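Uncharacterized protein (Bacteroides ovatus, PDB 4IPB) is of unknown function but belongs to the PepSY-like, putative beta-lactamase-inhibitor-like family. Local coordinates at residues G39-V44 and L56-S61; V82-T87 and V99-Q104. All coordinates share one frame; numbering follows the deposited sequence.

Contact 1: residues G39-V44 and L56-S61; sequences GFTKNV and LTDLVS
Residues 40-44 and 56-58 run antiparallel, their axes 4.9 Å apart at the closest and 162° between directions, with Asn43 and Leu56 as a hydrogen-bonded pair and Lys42 and Thr57 as the non-hydrogen-bonded pair beside it. They are the two arms of a beta hairpin, strands 40-46 and 52-58, in the antiparallel sheet of this PepSY-like protein. Asp58 N closes the ladder with a nearly straight bond to Thr41 O (2.9 Å, 178°); beyond it the strands part, and a water takes the N-H of Thr41 and donates to Asp58 O. On one face Lys42 and Thr57 lie side by side, pointing the same way; the lysine chain bends at chi2 (-134°), which sends CD off the extended course, and again at chi4, and NZ donates to Thr57 OG1 at 2.7 Å. Thr57 CG2 packs on Phe40 CB at 3.7 Å, while the Phe40 ring turns its CD1 edge, in plane, to Asp58 O (3.5 Å) and meets Leu59 CD2 obliquely. The opposite face carries Thr41, Asn43, Leu56 and Asp58. There Asp58 OD2 sits against Thr41 CB and CG2, and Asn43 OD1 is held by Asn34 of the neighbouring strand. A second water accepts from Asn43 ND2 at 2.8 Å and donates to both Leu56 O and Asp58 OD1.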
ATOM      1  N   GLY A  39     -10.871  -5.126  10.096  1.00 34.77           N
ATOM      2  CA  GLY A  39      -9.587  -5.353  10.719  1.00 30.87           C
ATOM      3  C   GLY A  39      -8.323  -4.853  10.035  1.00 33.37           C
ATOM      4  O   GLY A  39      -7.241  -5.037  10.567  1.00 31.42           O
ATOM      5  N   PHE A  40      -8.432  -4.210   8.861  1.00 28.95           N
ATOM      6  CA  PHE A  40      -7.242  -3.746   8.136  1.00 25.21           C
ATOM      7  C   PHE A  40      -7.301  -2.257   7.820  1.00 20.59           C
ATOM      8  O   PHE A  40      -8.370  -1.750   7.489  1.00 26.02           O
ATOM      9  CB  PHE A  40      -7.071  -4.499   6.781  1.00 26.35           C
ATOM     10  CG  PHE A  40      -6.879  -5.992   6.911  1.00 27.21           C
ATOM     11  CD1 PHE A  40      -5.623  -6.526   7.106  1.00 32.35           C
ATOM     12  CD2 PHE A  40      -7.976  -6.843   6.905  1.00 36.30           C
ATOM     13  CE1 PHE A  40      -5.438  -7.900   7.259  1.00 38.12           C
ATOM     14  CE2 PHE A  40      -7.812  -8.216   7.063  1.00 44.09           C
ATOM     15  CZ  PHE A  40      -6.535  -8.746   7.217  1.00 42.27           C
ATOM     16  N   THR A  41      -6.171  -1.586   7.936  1.00 19.25           N
ATOM     17  CA  THR A  41      -6.068  -0.185   7.514  1.00 20.19           C
ATOM     18  C   THR A  41      -5.931  -0.088   6.031  1.00 18.44           C
ATOM     19  O   THR A  41      -5.183  -0.828   5.423  1.00 16.57           O
ATOM     20  CB  THR A  41      -4.901   0.530   8.182  1.00 22.77           C
ATOM     21  OG1 THR A  41      -5.162   0.564   9.576  1.00 29.43           O
ATOM     22  CG2 THR A  41      -4.758   1.965   7.682  1.00 25.83           C
ATOM     23  N   LYS A  42      -6.701   0.826   5.443  1.00 16.74           N
ATOM     24  CA  LYS A  42      -6.720   1.041   4.016  1.00 14.75           C
ATOM     25  C   LYS A  42      -6.492   2.508   3.631  1.00 13.64           C
ATOM     26  O   LYS A  42      -6.865   3.422   4.389  1.00 13.48           O
ATOM     27  CB  LYS A  42      -8.087   0.648   3.476  1.00 17.10           C
ATOM     28  CG  LYS A  42      -8.554  -0.776   3.777  1.00 24.40           C
ATOM     29  CD  LYS A  42      -9.115  -1.428   2.564  1.00 23.55           C
ATOM     30  CE  LYS A  42      -9.361  -2.903   2.801  1.00 27.15           C
ATOM     31  NZ  LYS A  42      -8.757  -3.706   1.718  1.00 23.40           N
ATOM     32  N   ASN A  43      -5.818   2.695   2.491  1.00 13.18           N
ATOM     33  CA  ASN A  43      -5.715   4.011   1.836  1.00 12.48           C
ATOM     34  C   ASN A  43      -6.182   3.801   0.424  1.00 11.63           C
ATOM     35  O   ASN A  43      -5.587   3.022  -0.355  1.00 11.11           O
ATOM     36  CB  ASN A  43      -4.281   4.525   1.893  1.00 13.67           C
ATOM     37  CG  ASN A  43      -3.898   4.936   3.268  1.00 16.80           C
ATOM     38  OD1 ASN A  43      -4.242   6.050   3.705  1.00 17.26           O
ATOM     39  ND2 ASN A  43      -3.194   4.076   3.976  1.00 18.62           N
ATOM     40  N   VAL A  44      -7.271   4.495   0.092  1.00 11.15           N
ATOM     41  CA  VAL A  44      -7.914   4.300  -1.200  1.00 10.55           C
ATOM     42  C   VAL A  44      -7.857   5.630  -1.934  1.00 10.62           C
ATOM     43  O   VAL A  44      -8.340   6.649  -1.418  1.00 10.79           O
ATOM     44  CB  VAL A  44      -9.387   3.818  -1.048  1.00 10.50           C
ATOM     45  CG1 VAL A  44     -10.065   3.593  -2.425  1.00 10.87           C
ATOM     46  CG2 VAL A  44      -9.473   2.552  -0.183  1.00 10.47           C
ATOM     47  N   LEU A  56      -4.398   0.576  -1.168  1.00 11.01           N
ATOM     48  CA  LEU A  56      -3.293   0.018  -0.389  1.00 11.98           C
ATOM     49  C   LEU A  56      -3.840  -0.498   0.926  1.00 11.76           C
ATOM     50  O   LEU A  56      -4.477   0.256   1.707  1.00 13.15           O
ATOM     51  CB  LEU A  56      -2.205   1.027  -0.170  1.00 13.17           C
ATOM     52  CG  LEU A  56      -1.529   1.507  -1.425  1.00 12.81           C
ATOM     53  CD1 LEU A  56      -2.217   2.686  -2.079  1.00 14.27           C
ATOM     54  CD2 LEU A  56      -0.084   1.863  -1.162  1.00 13.82           C
ATOM     55  N   THR A  57      -3.619  -1.794   1.197  1.00 11.29           N
ATOM     56  CA  THR A  57      -4.122  -2.420   2.396  1.00 12.99           C
ATOM     57  C   THR A  57      -2.929  -2.867   3.249  1.00 13.56           C
ATOM     58  O   THR A  57      -2.029  -3.541   2.758  1.00 12.31           O
ATOM     59  CB  THR A  57      -4.969  -3.669   2.112  1.00 13.05           C
ATOM     60  OG1 THR A  57      -6.080  -3.329   1.238  1.00 13.59           O
ATOM     61  CG2 THR A  57      -5.540  -4.281   3.369  1.00 14.84           C
ATOM     62  N   ASP A  58      -2.937  -2.460   4.508  1.00 15.07           N
ATOM     63  CA  ASP A  58      -1.860  -2.799   5.410  1.00 16.98           C
ATOM     64  C   ASP A  58      -2.093  -4.185   5.996  1.00 16.19           C
ATOM     65  O   ASP A  58      -2.927  -4.361   6.899  1.00 18.37           O
ATOM     66  CB  ASP A  58      -1.850  -1.814   6.576  1.00 20.43           C
ATOM     67  CG  ASP A  58      -1.589  -0.354   6.141  1.00 30.45           C
ATOM     68  OD1 ASP A  58      -0.982  -0.119   5.102  1.00 32.48           O
ATOM     69  OD2 ASP A  58      -1.977   0.566   6.900  1.00 41.19           O
ATOM     70  N   LEU A  59      -1.337  -5.144   5.498  1.00 14.54           N
ATOM     71  CA  LEU A  59      -1.415  -6.531   5.939  1.00 15.04           C
ATOM     72  C   LEU A  59      -0.541  -6.833   7.157  1.00 16.29           C
ATOM     73  O   LEU A  59      -0.781  -7.822   7.823  1.00 16.91           O
ATOM     74  CB  LEU A  59      -1.028  -7.456   4.787  1.00 15.18           C
ATOM     75  CG  LEU A  59      -1.865  -7.406   3.502  1.00 15.26           C
ATOM     76  CD1 LEU A  59      -1.351  -8.385   2.457  1.00 16.22           C
ATOM     77  CD2 LEU A  59      -3.306  -7.691   3.803  1.00 17.31           C
ATOM     78  N   VAL A  60       0.420  -5.944   7.446  1.00 16.65           N
ATOM     79  CA  VAL A  60       1.212  -5.914   8.704  1.00 19.94           C
ATOM     80  C   VAL A  60       2.311  -6.990   8.725  1.00 21.03           C
ATOM     81  O   VAL A  60       3.478  -6.675   8.960  1.00 22.62           O
ATOM     82  CB  VAL A  60       0.349  -6.026   9.972  1.00 23.23           C
ATOM     83  CG1 VAL A  60       1.214  -5.899  11.229  1.00 26.30           C
ATOM     84  CG2 VAL A  60      -0.768  -4.980   9.980  1.00 25.75           C
ATOM     85  N   SER A  61       1.928  -8.234   8.493  1.00 19.65           N
ATOM     86  CA  SER A  61       2.835  -9.362   8.753  1.00 20.34           C
ATOM     87  C   SER A  61       2.845 -10.455   7.695  1.00 18.44           C
ATOM     88  O   SER A  61       1.937 -10.559   6.884  1.00 17.70           O
ATOM     89  CB  SER A  61       2.520  -9.955  10.102  1.00 23.20           C
ATOM     90  OG  SER A  61       1.145 -10.254  10.232  1.00 24.13           O
TER
HETATM   91  O   HOH W   1      -3.874  -3.181   9.068  1.00 22.75           O
HETATM   92  O   HOH W   2      -2.481   1.391   3.500  1.00 21.96           O

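Contact 2: residues V82-T87 and V99-Q104; sequences VVDNVT and VIKVGQ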
ATOM      1  N   VAL A  82      13.931  -8.107   9.676  1.00 23.79           N
ATOM      2  CA  VAL A  82      12.735  -7.819  10.473  1.00 23.65           C
ATOM      3  C   VAL A  82      11.708  -7.151   9.600  1.00 21.98           C
ATOM      4  O   VAL A  82      12.003  -6.169   8.883  1.00 20.61           O
ATOM      5  CB  VAL A  82      13.048  -6.859  11.639  1.00 24.99           C
ATOM      6  CG1 VAL A  82      11.779  -6.452  12.385  1.00 25.70           C
ATOM      7  CG2 VAL A  82      14.037  -7.510  12.589  1.00 28.23           C
ATOM      8  N   VAL A  83      10.491  -7.691   9.621  1.00 21.49           N
ATOM      9  CA  VAL A  83       9.489  -7.197   8.709  1.00 20.83           C
ATOM     10  C   VAL A  83       8.700  -6.116   9.440  1.00 21.33           C
ATOM     11  O   VAL A  83       8.029  -6.404  10.442  1.00 22.93           O
ATOM     12  CB  VAL A  83       8.585  -8.328   8.236  1.00 20.71           C
ATOM     13  CG1 VAL A  83       7.430  -7.755   7.465  1.00 19.86           C
ATOM     14  CG2 VAL A  83       9.376  -9.268   7.348  1.00 21.43           C
ATOM     15  N   ASP A  84       8.819  -4.878   8.993  1.00 20.40           N
ATOM     16  CA  ASP A  84       8.124  -3.755   9.625  1.00 22.03           C
ATOM     17  C   ASP A  84       6.690  -3.584   9.157  1.00 20.31           C
ATOM     18  O   ASP A  84       5.822  -3.189   9.955  1.00 20.23           O
ATOM     19  CB  ASP A  84       8.834  -2.435   9.356  1.00 23.10           C
ATOM     20  CG  ASP A  84      10.181  -2.333  10.068  1.00 29.51           C
ATOM     21  OD1 ASP A  84      10.537  -3.196  10.918  1.00 31.90           O
ATOM     22  OD2 ASP A  84      10.891  -1.352   9.761  1.00 35.18           O
ATOM     23  N   ASN A  85       6.462  -3.854   7.881  1.00 19.02           N
ATOM     24  CA  ASN A  85       5.133  -3.727   7.321  0.60 18.61           C
ATOM     25  C   ASN A  85       5.014  -4.529   6.031  1.00 17.39           C
ATOM     26  O   ASN A  85       6.004  -4.904   5.400  1.00 15.42           O
ATOM     27  CB  ASN A  85       4.839  -2.239   7.124  0.60 19.28           C
ATOM     28  CG  ASN A  85       3.370  -1.947   6.837  0.60 21.43           C
ATOM     29  OD1 ASN A  85       2.455  -2.729   7.179  0.60 22.75           O
ATOM     30  ND2 ASN A  85       3.124  -0.783   6.239  0.60 22.23           N
ATOM     31  N   VAL A  86       3.770  -4.841   5.692  1.00 16.09           N
ATOM     32  CA  VAL A  86       3.431  -5.567   4.481  1.00 15.43           C
ATOM     33  C   VAL A  86       2.212  -4.846   3.921  1.00 14.44           C
ATOM     34  O   VAL A  86       1.224  -4.726   4.639  1.00 14.23           O
ATOM     35  CB  VAL A  86       3.116  -7.049   4.783  1.00 16.62           C
ATOM     36  CG1 VAL A  86       2.749  -7.814   3.505  1.00 16.82           C
ATOM     37  CG2 VAL A  86       4.273  -7.726   5.528  1.00 18.40           C
ATOM     38  N   THR A  87       2.302  -4.394   2.664  1.00 13.02           N
ATOM     39  CA  THR A  87       1.229  -3.640   2.042  1.00 12.52           C
ATOM     40  C   THR A  87       0.806  -4.315   0.744  1.00 12.02           C
ATOM     41  O   THR A  87       1.666  -4.598  -0.150  1.00 13.26           O
ATOM     42  CB  THR A  87       1.640  -2.195   1.761  1.00 13.24           C
ATOM     43  OG1 THR A  87       2.167  -1.631   2.947  1.00 14.15           O
ATOM     44  CG2 THR A  87       0.476  -1.369   1.253  1.00 14.39           C
ATOM     45  N   VAL A  99       4.296  -4.930  -1.162  1.00 11.98           N
ATOM     46  CA  VAL A  99       5.437  -4.139  -0.711  1.00 12.23           C
ATOM     47  C   VAL A  99       5.725  -4.597   0.693  1.00 12.98           C
ATOM     48  O   VAL A  99       4.886  -4.469   1.598  1.00 13.16           O
ATOM     49  CB  VAL A  99       5.197  -2.621  -0.765  1.00 12.33           C
ATOM     50  CG1 VAL A  99       6.449  -1.918  -0.335  1.00 12.92           C
ATOM     51  CG2 VAL A  99       4.824  -2.190  -2.175  1.00 11.98           C
ATOM     52  N   ILE A 100       6.925  -5.137   0.883  1.00 13.33           N
ATOM     53  CA  ILE A 100       7.366  -5.556   2.220  1.00 13.94           C
ATOM     54  C   ILE A 100       8.447  -4.603   2.660  1.00 14.20           C
ATOM     55  O   ILE A 100       9.453  -4.458   1.969  1.00 13.73           O
ATOM     56  CB  ILE A 100       7.890  -6.997   2.237  1.00 14.81           C
ATOM     57  CG1 ILE A 100       6.858  -7.935   1.587  1.00 14.69           C
ATOM     58  CG2 ILE A 100       8.252  -7.399   3.662  1.00 16.16           C
ATOM     59  CD1 ILE A 100       7.315  -9.385   1.489  1.00 15.03           C
ATOM     60  N   LYS A 101       8.229  -3.931   3.806  1.00 14.65           N
ATOM     61  CA  LYS A 101       9.225  -3.043   4.369  1.00 15.92           C
ATOM     62  C   LYS A 101      10.021  -3.801   5.412  1.00 16.73           C
ATOM     63  O   LYS A 101       9.459  -4.357   6.367  1.00 16.83           O
ATOM     64  CB  LYS A 101       8.590  -1.805   4.993  1.00 17.52           C
ATOM     65  CG  LYS A 101       9.600  -0.767   5.409  1.00 19.88           C
ATOM     66  CD  LYS A 101       8.912   0.427   6.005  1.00 23.66           C
ATOM     67  CE  LYS A 101       9.923   1.459   6.431  1.00 27.35           C
ATOM     68  NZ  LYS A 101       9.329   2.471   7.338  1.00 34.08           N
ATOM     69  N   VAL A 102      11.338  -3.848   5.209  1.00 16.68           N
ATOM     70  CA  VAL A 102      12.210  -4.586   6.102  1.00 18.36           C
ATOM     71  C   VAL A 102      13.306  -3.724   6.684  1.00 20.32           C
ATOM     72  O   VAL A 102      13.689  -2.663   6.116  1.00 20.54           O
ATOM     73  CB  VAL A 102      12.867  -5.772   5.391  1.00 18.03           C
ATOM     74  CG1 VAL A 102      11.800  -6.751   4.959  1.00 18.14           C
ATOM     75  CG2 VAL A 102      13.680  -5.336   4.188  1.00 17.18           C
ATOM     76  N   GLY A 103      13.772  -4.151   7.854  1.00 21.47           N
ATOM     77  CA  GLY A 103      14.872  -3.511   8.570  1.00 24.57           C
ATOM     78  C   GLY A 103      15.664  -4.606   9.315  1.00 26.32           C
ATOM     79  O   GLY A 103      15.445  -5.797   9.182  1.00 24.56           O
ATOM     80  N   GLN A 104      16.637  -4.213  10.095  1.00 31.61           N
ATOM     81  CA  GLN A 104      17.411  -5.202  10.878  1.00 36.44           C
ATOM     82  C   GLN A 104      17.326  -4.747  12.287  1.00 36.27           C
ATOM     83  O   GLN A 104      17.221  -3.555  12.514  1.00 38.36           O
ATOM     84  CB  GLN A 104      18.857  -5.260  10.405  1.00 39.60           C
ATOM     85  CG  GLN A 104      19.008  -6.148   9.187  1.00 42.09           C
ATOM     86  CD  GLN A 104      20.427  -6.216   8.674  1.00 47.76           C
ATOM     87  OE1 GLN A 104      21.125  -5.200   8.609  1.00 56.55           O
ATOM     88  NE2 GLN A 104      20.861  -7.410   8.274  1.00 47.90           N
TER
HETATM   89  O   HOH W   3       9.387   0.948   9.809  1.00 34.96           O
HETATM   90  O   HOH W   4       4.858  -2.082   3.251  1.00 16.41           O
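Val83 and Ile100 meet obliquely on the face they share with Val86 and Val102, CG1 of the valine lying 3.9 Å from CG2 of the isoleucine. Both methyls stand anti to their own backbone N (Val83 chi1 171° for CG1), beside the carbonyl carbon. Val83 CG2, the other branch, looks to Val102 CG1, and Val86 CG2 approaches Ile100 CG2 more loosely at 4.4 Å, so the one isoleucine methyl meets two valines of the facing strand, both from the same side. Phe73 of helix 67-75 covers this apolar face, touching Val83, Ile100 and Val102. Backbone bonds pair Val82 with Gly103 and Thr87 with Val99 in the antiparallel hairpin of strands 82-90 and 97-104, but between them the register slips by one residue. Here Asp84 and Asn85 both face Lys101, a classic beta bulge: Lys101 O accepts from Asp84 N at 2.8 Å and, weakly, from Asn85 N at 3.4 Å, and Lys101 N returns a bond to Asn85 O. The helix-like backbone of Asp84 (psi -36°) makes room for the extra residue. On the other face, Lys101 leaves the strand fully extended, with CG anti to the backbone N (chi1 -172°). Its NZ does not touch Asp84 OD2, 4.8 Å away; a water bridges them, accepting from NZ and donating to OD2. The carboxylate also makes a salt bridge with Lys110 on strand 107-115, and two nearby lysines would probably favour its charged form. Farther along the same face, Thr87 OG1 and Val99 O share another water, which donates to the carbonyl at 2.9 Å.

From the N terminus, helix 6-15 and strands 23-27 and 30-37 lead into strand 40-46, and contact 1 closes a hairpin when strand 52-58 returns against it. After helix 67-75, contact 2 closes another hairpin, between strands 82-90 and 97-104, before the chain goes on to 107-115. The two are in series, neither nested nor crossed, with centres 13 Å apart. They join side by side because strands 52-58 and 82-90 are neighbours in the one antiparallel sheet: Val86 O probably accepts from Leu59 N (2.7 Å) and Val60 N, and Thr87 CG2 packs against Thr57 O. Together they make four consecutive strands of the sheet.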